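Local coordinates for PKS_KS domain-containing protein (Photorhabdus luminescens subsp. laumondii, PDB 6SMO) that probably acts as a 3-oxoacyl-[acyl-carrier-protein] synthase, a thiolase-like ketosynthase that joins acyl units by condensation, and here carries a bound poly-oxo chain in its pocket, at residues Y296-D300 with G427-I431; N375-S379 with L422-S426. All coordinates share one frame; numbering follows the deposited sequence.

Interaction 1: Y296-D300 with G427-I431; sequences YHMTD and GFSGI. With LKZ (3,5,7,9,11-pentakis(oxidanylidene)dodecanal), chain H.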
loop_
_atom_site.group_PDB
_atom_site.type_symbol
_atom_site.label_atom_id
_atom_site.label_comp_id
_atom_site.label_asym_id
_atom_site.label_seq_id
_atom_site.Cartn_x
_atom_site.Cartn_y
_atom_site.Cartn_z
ATOM N N TYR B 296 15.518 -7.317 1.320
ATOM C CA TYR B 296 16.117 -8.048 2.469
ATOM C C TYR B 296 15.093 -9.039 3.038
ATOM O O TYR B 296 15.327 -10.260 2.940
ATOM C CB TYR B 296 16.604 -7.051 3.525
ATOM C CG TYR B 296 17.193 -7.673 4.767
ATOM C CD1 TYR B 296 18.477 -8.194 4.767
ATOM C CD2 TYR B 296 16.470 -7.733 5.948
ATOM C CE1 TYR B 296 19.026 -8.765 5.905
ATOM C CE2 TYR B 296 17.003 -8.299 7.095
ATOM C CZ TYR B 296 18.285 -8.817 7.073
ATOM O OH TYR B 296 18.815 -9.376 8.200
ATOM N N HIS B 297 14.000 -8.526 3.613
ATOM C CA HIS B 297 12.909 -9.323 4.239
ATOM C C HIS B 297 11.604 -8.518 4.215
ATOM O O HIS B 297 11.672 -7.285 4.036
ATOM C CB HIS B 297 13.298 -9.740 5.665
ATOM C CG HIS B 297 12.717 -11.047 6.092
ATOM N ND1 HIS B 297 13.322 -12.251 5.792
ATOM C CD2 HIS B 297 11.602 -11.347 6.792
ATOM C CE1 HIS B 297 12.603 -13.237 6.286
ATOM N NE2 HIS B 297 11.541 -12.709 6.906
ATOM N N MET B 298 10.480 -9.203 4.430
ATOM C CA MET B 298 9.131 -8.585 4.405
ATOM C C MET B 298 8.845 -7.836 5.709
ATOM O O MET B 298 8.298 -6.729 5.623
ATOM C CB MET B 298 8.054 -9.658 4.216
ATOM C CG MET B 298 8.045 -10.285 2.844
ATOM S SD MET B 298 7.353 -9.233 1.568
ATOM C CE MET B 298 5.672 -9.044 2.144
ATOM N N THR B 299 9.229 -8.405 6.854
ATOM C CA THR B 299 8.922 -7.785 8.171
ATOM C C THR B 299 10.205 -7.363 8.895
ATOM O O THR B 299 10.212 -6.287 9.504
ATOM C CB THR B 299 8.059 -8.731 9.013
ATOM O OG1 THR B 299 8.796 -9.903 9.341
ATOM C CG2 THR B 299 6.802 -9.160 8.295
ATOM N N ASP B 300 11.248 -8.181 8.810
ATOM C CA ASP B 300 12.548 -7.908 9.485
ATOM C C ASP B 300 13.268 -6.749 8.786
ATOM O O ASP B 300 13.140 -6.629 7.550
ATOM C CB ASP B 300 13.435 -9.156 9.512
ATOM C CG ASP B 300 12.875 -10.304 10.337
ATOM O OD1 ASP B 300 12.096 -10.033 11.274
ATOM O OD2 ASP B 300 13.225 -11.463 10.036
ATOM N N GLY B 427 7.759 0.332 6.575
ATOM C CA GLY B 427 6.621 -0.598 6.598
ATOM C C GLY B 427 7.035 -1.958 6.074
ATOM O O GLY B 427 8.224 -2.145 5.799
ATOM N N PHE B 428 6.061 -2.853 5.885
ATOM C CA PHE B 428 6.289 -4.221 5.352
ATOM C C PHE B 428 6.592 -4.153 3.853
ATOM O O PHE B 428 6.214 -3.162 3.230
ATOM C CB PHE B 428 5.142 -5.166 5.705
ATOM C CG PHE B 428 5.094 -5.560 7.156
ATOM C CD1 PHE B 428 6.156 -5.284 7.994
ATOM C CD2 PHE B 428 4.000 -6.219 7.677
ATOM C CE1 PHE B 428 6.119 -5.649 9.326
ATOM C CE2 PHE B 428 3.963 -6.584 9.009
ATOM C CZ PHE B 428 5.021 -6.296 9.830
ATOM N N SER B 429 7.198 -5.225 3.332
ATOM C CA SER B 429 7.734 -5.390 1.951
ATOM C C SER B 429 9.012 -4.558 1.801
ATOM O O SER B 429 9.296 -4.108 0.700
ATOM C CB SER B 429 6.754 -5.173 0.822
ATOM O OG SER B 429 5.448 -5.552 1.191
ATOM N N GLY B 430 9.705 -4.334 2.916
ATOM C CA GLY B 430 10.978 -3.595 2.949
ATOM C C GLY B 430 10.870 -2.207 2.359
ATOM O O GLY B 430 11.784 -1.810 1.634
ATOM N N ILE B 431 9.792 -1.496 2.677
ATOM C CA ILE B 431 9.579 -0.137 2.109
ATOM C C ILE B 431 10.094 0.959 3.047
ATOM O O ILE B 431 9.656 1.016 4.190
ATOM C CB ILE B 431 8.100 0.084 1.748
ATOM C CG1 ILE B 431 7.577 -0.994 0.804
ATOM C CG2 ILE B 431 7.897 1.471 1.167
ATOM C CD1 ILE B 431 6.175 -0.756 0.332
HETATM C C4 LKZ H . -2.734 -7.474 9.083
HETATM C C5 LKZ H . -2.305 -6.991 7.721
HETATM C C6 LKZ H . -2.197 -5.477 7.515
HETATM C C7 LKZ H . -0.737 -5.108 7.367
HETATM C C8 LKZ H . -0.346 -3.658 7.060
HETATM C C10 LKZ H . 4.141 -2.045 9.204
HETATM C C22 LKZ H . -4.213 -7.800 9.015
HETATM C C11 LKZ H . 3.310 -0.965 9.848
HETATM O O19 LKZ H . 3.122 -0.915 11.050
HETATM C C3 LKZ H . 3.283 -2.512 8.044
HETATM O O23 LKZ H . 3.734 -2.537 6.912
HETATM C C2 LKZ H . 1.807 -2.814 8.338
HETATM C C9 LKZ H . 1.179 -3.576 7.170
HETATM O O20 LKZ H . 1.869 -4.187 6.377
HETATM O O21 LKZ H . 0.113 -5.952 7.545
HETATM O O22 LKZ H . -2.084 -7.793 6.829
HETATM O O24 LKZ H . -4.624 -8.933 8.816
HETATM C C23 LKZ H . -5.155 -6.629 9.214
#

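Interaction 2: N375-S379 with L422-S426; sequences NAIES and LKLSS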
loop_
_atom_site.group_PDB
_atom_site.type_symbol
_atom_site.label_atom_id
_atom_site.label_comp_id
_atom_site.label_asym_id
_atom_site.label_seq_id
_atom_site.Cartn_x
_atom_site.Cartn_y
_atom_site.Cartn_z
ATOM N N ASN B 375 2.305 7.812 9.973
ATOM C CA ASN B 375 3.131 8.724 9.141
ATOM C C ASN B 375 2.473 10.101 9.044
ATOM O O ASN B 375 3.176 11.083 9.223
ATOM C CB ASN B 375 3.292 8.202 7.717
ATOM C CG ASN B 375 3.895 6.823 7.668
ATOM O OD1 ASN B 375 4.689 6.466 8.527
ATOM N ND2 ASN B 375 3.532 6.052 6.663
ATOM N N ALA B 376 1.169 10.128 8.781
ATOM C CA ALA B 376 0.345 11.346 8.594
ATOM C C ALA B 376 0.238 12.119 9.914
ATOM O O ALA B 376 0.432 13.349 9.887
ATOM C CB ALA B 376 -1.016 10.971 8.063
ATOM N N ILE B 377 -0.057 11.425 11.019
ATOM C CA ILE B 377 -0.223 12.028 12.378
ATOM C C ILE B 377 1.108 12.671 12.794
ATOM O O ILE B 377 1.076 13.798 13.328
ATOM C CB ILE B 377 -0.716 10.984 13.404
ATOM C CG1 ILE B 377 -2.111 10.457 13.056
ATOM C CG2 ILE B 377 -0.680 11.551 14.817
ATOM C CD1 ILE B 377 -2.444 9.127 13.693
ATOM N N GLU B 378 2.229 11.979 12.559
ATOM C CA GLU B 378 3.604 12.479 12.842
ATOM C C GLU B 378 3.942 13.636 11.893
ATOM O O GLU B 378 4.679 14.543 12.320
ATOM C CB GLU B 378 4.631 11.354 12.705
ATOM C CG GLU B 378 4.607 10.361 13.851
ATOM C CD GLU B 378 5.333 9.055 13.575
ATOM O OE1 GLU B 378 6.416 9.098 12.955
ATOM O OE2 GLU B 378 4.811 7.994 13.977
ATOM N N SER B 379 3.438 13.593 10.654
ATOM C CA SER B 379 3.594 14.662 9.630
ATOM C C SER B 379 2.820 15.918 10.056
ATOM O O SER B 379 3.323 17.028 9.796
ATOM C CB SER B 379 3.169 14.192 8.258
ATOM O OG SER B 379 4.191 13.414 7.651
ATOM N N LEU B 422 13.818 16.271 8.717
ATOM C CA LEU B 422 13.669 14.943 8.062
ATOM C C LEU B 422 12.518 14.185 8.733
ATOM O O LEU B 422 12.274 14.421 9.932
ATOM C CB LEU B 422 14.982 14.162 8.179
ATOM C CG LEU B 422 15.862 14.139 6.930
ATOM C CD1 LEU B 422 16.123 15.543 6.404
ATOM C CD2 LEU B 422 17.175 13.429 7.219
ATOM N N LYS B 423 11.849 13.312 7.977
ATOM C CA LYS B 423 10.707 12.482 8.445
ATOM C C LYS B 423 10.856 11.075 7.863
ATOM O O LYS B 423 10.564 10.899 6.666
ATOM C CB LYS B 423 9.384 13.135 8.033
ATOM C CG LYS B 423 8.132 12.295 8.252
ATOM C CD LYS B 423 7.789 12.079 9.710
ATOM C CE LYS B 423 6.887 10.885 9.933
ATOM N NZ LYS B 423 7.641 9.610 9.903
ATOM N N LEU B 424 11.295 10.121 8.688
ATOM C CA LEU B 424 11.595 8.720 8.286
ATOM C C LEU B 424 10.360 7.849 8.546
ATOM O O LEU B 424 9.779 7.966 9.644
ATOM C CB LEU B 424 12.806 8.218 9.081
ATOM C CG LEU B 424 14.178 8.700 8.606
ATOM C CD1 LEU B 424 14.187 10.192 8.309
ATOM C CD2 LEU B 424 15.248 8.364 9.634
ATOM N N SER B 425 9.978 7.023 7.567
ATOM C CA SER B 425 8.879 6.026 7.669
ATOM C C SER B 425 9.344 4.677 7.112
ATOM O O SER B 425 10.155 4.671 6.166
ATOM C CB SER B 425 7.631 6.506 6.974
ATOM O OG SER B 425 7.024 7.564 7.701
ATOM N N SER B 426 8.838 3.584 7.689
ATOM C CA SER B 426 9.157 2.180 7.326
ATOM C C SER B 426 7.892 1.324 7.448
ATOM O O SER B 426 7.076 1.602 8.348
ATOM C CB SER B 426 10.270 1.635 8.183
ATOM O OG SER B 426 11.495 2.298 7.906
HETATM O O HOH W 1 5.968 7.047 10.886
#

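Interaction 1: Y296-D300 with G427-I431
With chi1 at -72°, Phe-428 swings CG away from its own carbonyl carbon and sends the ring across to Thr-299. Thr-299 in turn tucks OG1 between its backbone N and carbonyl carbon (chi1 66°), which leaves CG2 as the branch that meets the ring. This methyl sits over the centre of one ring face, 3.7 Å from CG2 to the centroid of the Phe-428 ring, a CH-pi contact almost along the ring normal. The opposite face belongs to the bound poly-oxo chain LKZ, whose C3 lies 3.6 Å above the plane of the Phe-428 ring, displaced toward the rim. Beside this sandwich the backbones join: Ser-429 N donates to a lone pair of Met-298 O at 3.0 Å, in the carbonyl plane but bent to 144° at the hydrogen. The same Met-298 O also receives a CA-H...O contact from Phe-428 CA, 3.2 Å away. Met-298, curled at chi2 and chi3, brings CE to 3.6 Å from Ser-429 OG, while that hydroxyl is bonded to Ala-136 O of the Ketoacyl_synth_N domain-containing partner chain. Residues 427-430, GFSG, probably correspond to the GFGG-type loop of related ketosynthases, whose phenylalanine gates the acyl pocket. Phe-428 meets the ligand twice, by ring packing and by its N donating to LKZ O23 at 2.6 Å. The chemistry implies shared support: one backbone hydrogen bond and methyl-ring packing join 296-300 to 427-431, while bonds to Asn-294 and the partner chain also hold the turn.

Interaction 2: N375-S379 with L422-S426
Ser-425 reaches from strand 420-427 to Asn-375 on helix 372-388, its OG donating to Asn-375 OD1 at 2.7 Å. The hydroxyl comes from above the amide plane, 74° out of it, and therefore misses the lone pairs despite the short distance. The amide is held at its other end too, because Asn-375 ND2 donates to the backbone O of Cys-191, a residue of the ligand pocket. Lys-423 lies beside this bond and buries more surface than any other residue of the contact. Its chain starts anti to the backbone N (chi1 171°) and bends at chi2 and chi4, so that CE packs 3.6 Å from Glu-378 CB and NZ doubles back along its own strand to donate to Ser-425 OG at 3.1 Å. The helix and strand segments run nearly antiparallel, their axes 9.8 Å apart. This is the layering of the thiolase fold, in which helix 372-388 lies in the central helical layer against the inward face of a sheet; helix 193-206 of the same layer touches Lys-423 and Ser-425 through Leu-195, while helices 306-319 and 337-350 cover the outward side chains of the strand. The aliphatic part of Glu-378 is well packed, and only at its polar end is the fit looser. The Glu-378 and Lys-423 side chains cross at about a right angle, and the salt bridge from Lys-423 NZ to Glu-378 OE1 is weak at 3.3 Å. A water bridges the polar groups: it donates to Asn-375 OD1 and to Glu-378 OE1, the latter at 2.9 Å, and accepts from Lys-423 NZ. The second carboxylate oxygen, Glu-378 OE2, turns to a salt bridge with Lys-364.

Overall arrangement
Strand 420-427 links the two contacts: interaction 2 uses its body, and interaction 1 uses the turn that follows it. They touch where Ile-431 O packs against Ser-426 CB, although their centres lie about 17 Å apart. Both are buried, but differently. Interaction 2 sits about 6 Å from the centre of the chain and joins helix to strand through hydroxyl, amide, charged groups and a water. Interaction 1, about 17 Å from that centre, joins two loops at the ligand pocket and the subunit interface, relying on an aromatic face, a methyl and backbone polar groups. Along the chain, interaction 2 is nested within interaction 1.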